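Local coordinates for SCO1 protein homolog (Bacillus subtilis, PDB 1XZO) that is needed to insert copper into the active site of cytochrome c oxidase and may also act in copper homeostasis or redox signalling, at residues 11-16 / 146-151. Numbering follows the deposited sequence.
Sequences YEVEPF and GKVLKD. With CD (cadmium ion), chain D.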
loop_
_atom_site.group_PDB
_atom_site.type_symbol
_atom_site.label_atom_id
_atom_site.label_comp_id
_atom_site.label_asym_id
_atom_site.label_seq_id
_atom_site.Cartn_x
_atom_site.Cartn_y
_atom_site.Cartn_z
ATOM N N TYR A 11 -11.429 3.021 9.858
ATOM C CA TYR A 11 -12.185 2.333 8.800
ATOM C C TYR A 11 -11.904 0.865 8.810
ATOM O O TYR A 11 -10.878 0.394 9.272
ATOM C CB TYR A 11 -11.958 2.804 7.388
ATOM C CG TYR A 11 -11.885 4.300 7.146
ATOM C CD1 TYR A 11 -10.893 4.796 6.304
ATOM C CD2 TYR A 11 -12.778 5.234 7.767
ATOM C CE1 TYR A 11 -10.802 6.125 5.998
ATOM C CE2 TYR A 11 -12.645 6.635 7.458
ATOM C CZ TYR A 11 -11.654 7.025 6.571
ATOM O OH TYR A 11 -11.411 8.329 6.190
ATOM N N GLU A 12 -12.891 0.087 8.427
ATOM C CA GLU A 12 -12.756 -1.383 8.498
ATOM C C GLU A 12 -12.354 -1.905 7.141
ATOM O O GLU A 12 -13.042 -1.727 6.171
ATOM C CB GLU A 12 -14.106 -2.026 8.902
ATOM C CG GLU A 12 -14.444 -1.836 10.373
ATOM C CD GLU A 12 -14.993 -0.436 10.747
ATOM O OE1 GLU A 12 -14.671 0.600 10.072
ATOM O OE2 GLU A 12 -15.757 -0.350 11.748
ATOM N N VAL A 13 -11.187 -2.520 7.065
ATOM C CA VAL A 13 -10.740 -3.090 5.793
ATOM C C VAL A 13 -11.609 -4.327 5.478
ATOM O O VAL A 13 -11.850 -5.072 6.365
ATOM C CB VAL A 13 -9.288 -3.497 5.805
ATOM C CG1 VAL A 13 -8.893 -4.071 4.495
ATOM C CG2 VAL A 13 -8.373 -2.194 6.020
ATOM N N GLU A 14 -12.104 -4.367 4.291
ATOM C CA GLU A 14 -12.941 -5.539 3.896
ATOM C C GLU A 14 -12.064 -6.776 3.776
ATOM O O GLU A 14 -10.870 -6.697 3.446
ATOM C CB GLU A 14 -13.610 -5.218 2.615
ATOM C CG GLU A 14 -14.639 -4.127 2.716
ATOM C CD GLU A 14 -15.921 -4.613 3.349
ATOM O OE1 GLU A 14 -16.473 -5.614 2.802
ATOM O OE2 GLU A 14 -16.308 -4.004 4.379
ATOM N N PRO A 15 -12.648 -7.962 4.030
ATOM C CA PRO A 15 -11.969 -9.237 3.714
ATOM C C PRO A 15 -11.565 -9.287 2.266
ATOM O O PRO A 15 -12.228 -8.776 1.323
ATOM C CB PRO A 15 -13.008 -10.300 4.164
ATOM C CG PRO A 15 -14.261 -9.591 4.150
ATOM C CD PRO A 15 -14.044 -8.149 4.473
ATOM N N PHE A 16 -10.357 -9.811 2.020
ATOM C CA PHE A 16 -9.839 -9.988 0.703
ATOM C C PHE A 16 -8.777 -11.066 0.698
ATOM O O PHE A 16 -8.136 -11.344 1.746
ATOM C CB PHE A 16 -9.173 -8.701 0.128
ATOM C CG PHE A 16 -7.863 -8.311 0.785
ATOM C CD1 PHE A 16 -7.893 -7.448 1.865
ATOM C CD2 PHE A 16 -6.621 -8.729 0.281
ATOM C CE1 PHE A 16 -6.716 -7.079 2.505
ATOM C CE2 PHE A 16 -5.442 -8.368 0.903
ATOM C CZ PHE A 16 -5.470 -7.506 2.015
ATOM N N GLY A 146 -7.042 -4.970 11.575
ATOM C CA GLY A 146 -7.617 -4.617 10.335
ATOM C C GLY A 146 -8.393 -3.348 10.224
ATOM O O GLY A 146 -9.135 -3.146 9.260
ATOM N N LYS A 147 -8.114 -2.393 11.089
ATOM C CA LYS A 147 -8.732 -1.067 10.936
ATOM C C LYS A 147 -7.746 -0.036 10.346
ATOM O O LYS A 147 -6.569 -0.046 10.752
ATOM C CB LYS A 147 -9.211 -0.551 12.256
ATOM C CG LYS A 147 -10.548 -1.116 12.696
ATOM C CD LYS A 147 -11.305 -0.103 13.626
ATOM C CE LYS A 147 -12.861 -0.207 13.562
ATOM N NZ LYS A 147 -13.499 0.180 14.938
ATOM N N VAL A 148 -8.220 0.785 9.445
ATOM C CA VAL A 148 -7.379 1.917 8.910
ATOM C C VAL A 148 -7.298 2.996 10.026
ATOM O O VAL A 148 -8.317 3.456 10.551
ATOM C CB VAL A 148 -7.918 2.495 7.662
ATOM C CG1 VAL A 148 -6.961 3.508 7.076
ATOM C CG2 VAL A 148 -8.216 1.379 6.653
ATOM N N LEU A 149 -6.077 3.367 10.404
ATOM C CA LEU A 149 -5.879 4.292 11.516
ATOM C C LEU A 149 -5.505 5.706 11.061
ATOM O O LEU A 149 -5.998 6.656 11.656
ATOM C CB LEU A 149 -4.770 3.791 12.379
ATOM C CG LEU A 149 -4.906 2.393 12.874
ATOM C CD1 LEU A 149 -3.620 2.076 13.607
ATOM C CD2 LEU A 149 -6.123 2.291 13.768
ATOM N N LYS A 150 -4.792 5.821 9.938
ATOM C CA LYS A 150 -4.269 7.070 9.423
ATOM C C LYS A 150 -4.030 7.012 7.938
ATOM O O LYS A 150 -3.751 5.927 7.361
ATOM C CB LYS A 150 -2.946 7.442 10.188
ATOM C CG LYS A 150 -2.972 8.822 10.806
ATOM C CD LYS A 150 -3.348 8.756 12.281
ATOM C CE LYS A 150 -4.306 9.878 12.673
ATOM N NZ LYS A 150 -3.705 11.268 12.634
ATOM N N ASP A 151 -4.074 8.191 7.306
ATOM C CA ASP A 151 -3.685 8.403 5.941
ATOM C C ASP A 151 -2.653 9.533 5.864
ATOM O O ASP A 151 -2.557 10.390 6.789
ATOM C CB ASP A 151 -4.826 8.726 5.008
ATOM C CG ASP A 151 -5.560 10.023 5.338
ATOM O OD1 ASP A 151 -5.908 10.289 6.510
ATOM O OD2 ASP A 151 -5.785 10.863 4.463
HETATM CD CD CD D . -18.084 -5.782 4.578
HETATM O O HOH W 1 -10.939 -5.135 8.819
#
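Tyr11 and Val148 form the hydrogen-bonded pair of a short antiparallel ladder, an example of how a two-residue strand can be added to the edge of a sheet. Val148 N donates to Tyr11 O over 2.7 Å, while the return bond from Tyr11 N to Val148 O is weak. Tyr11 O also receives a CA-H...O contact from Lys147 CA at 3.1 Å, so two donors converge on one carbonyl. Past the strand, Val13 N adds one more bond, 3.1 Å to Gly146 O. A water donates to both Val13 O and Gly146 O, bridging segments 11-16 and 146-151 where they begin to part. Gly146 has a positive phi (75°), a backbone shape that glycine adopts readily, at the entry to its strand.

Side chains of the ladder divide between two faces. On one, Glu12 and Lys147, the non-hydrogen-bonded pair, run side by side in the same direction; Glu12 OE2 rests 3.4 Å from Lys147 CE, and its salt bridge to Lys147 NZ is long, at 3.9 Å. On the other, the Tyr11 ring approaches Val148 obliquely, CD1 being 4.0 Å from Val148 CB. Val13, past the strand end, crosses Val148 at about a right angle, CG2 to CG2 at 3.6 Å; in each valine it is the methyl anti to the carbonyl carbon that makes this touch.

Glu14, turned away from this pairing, binds a cadmium ion through both carboxylate oxygens. Strand 11-12 lies at one edge of the thioredoxin-like sheet, and strand 147-153 separates it from strand 138-142. Helix 109-120 covers the side of Val13 and Val148, Phe115 touching Val13 and Phe120 touching Val148, while Val142 and Tyr140 of strand 138-142 touch the same two valines.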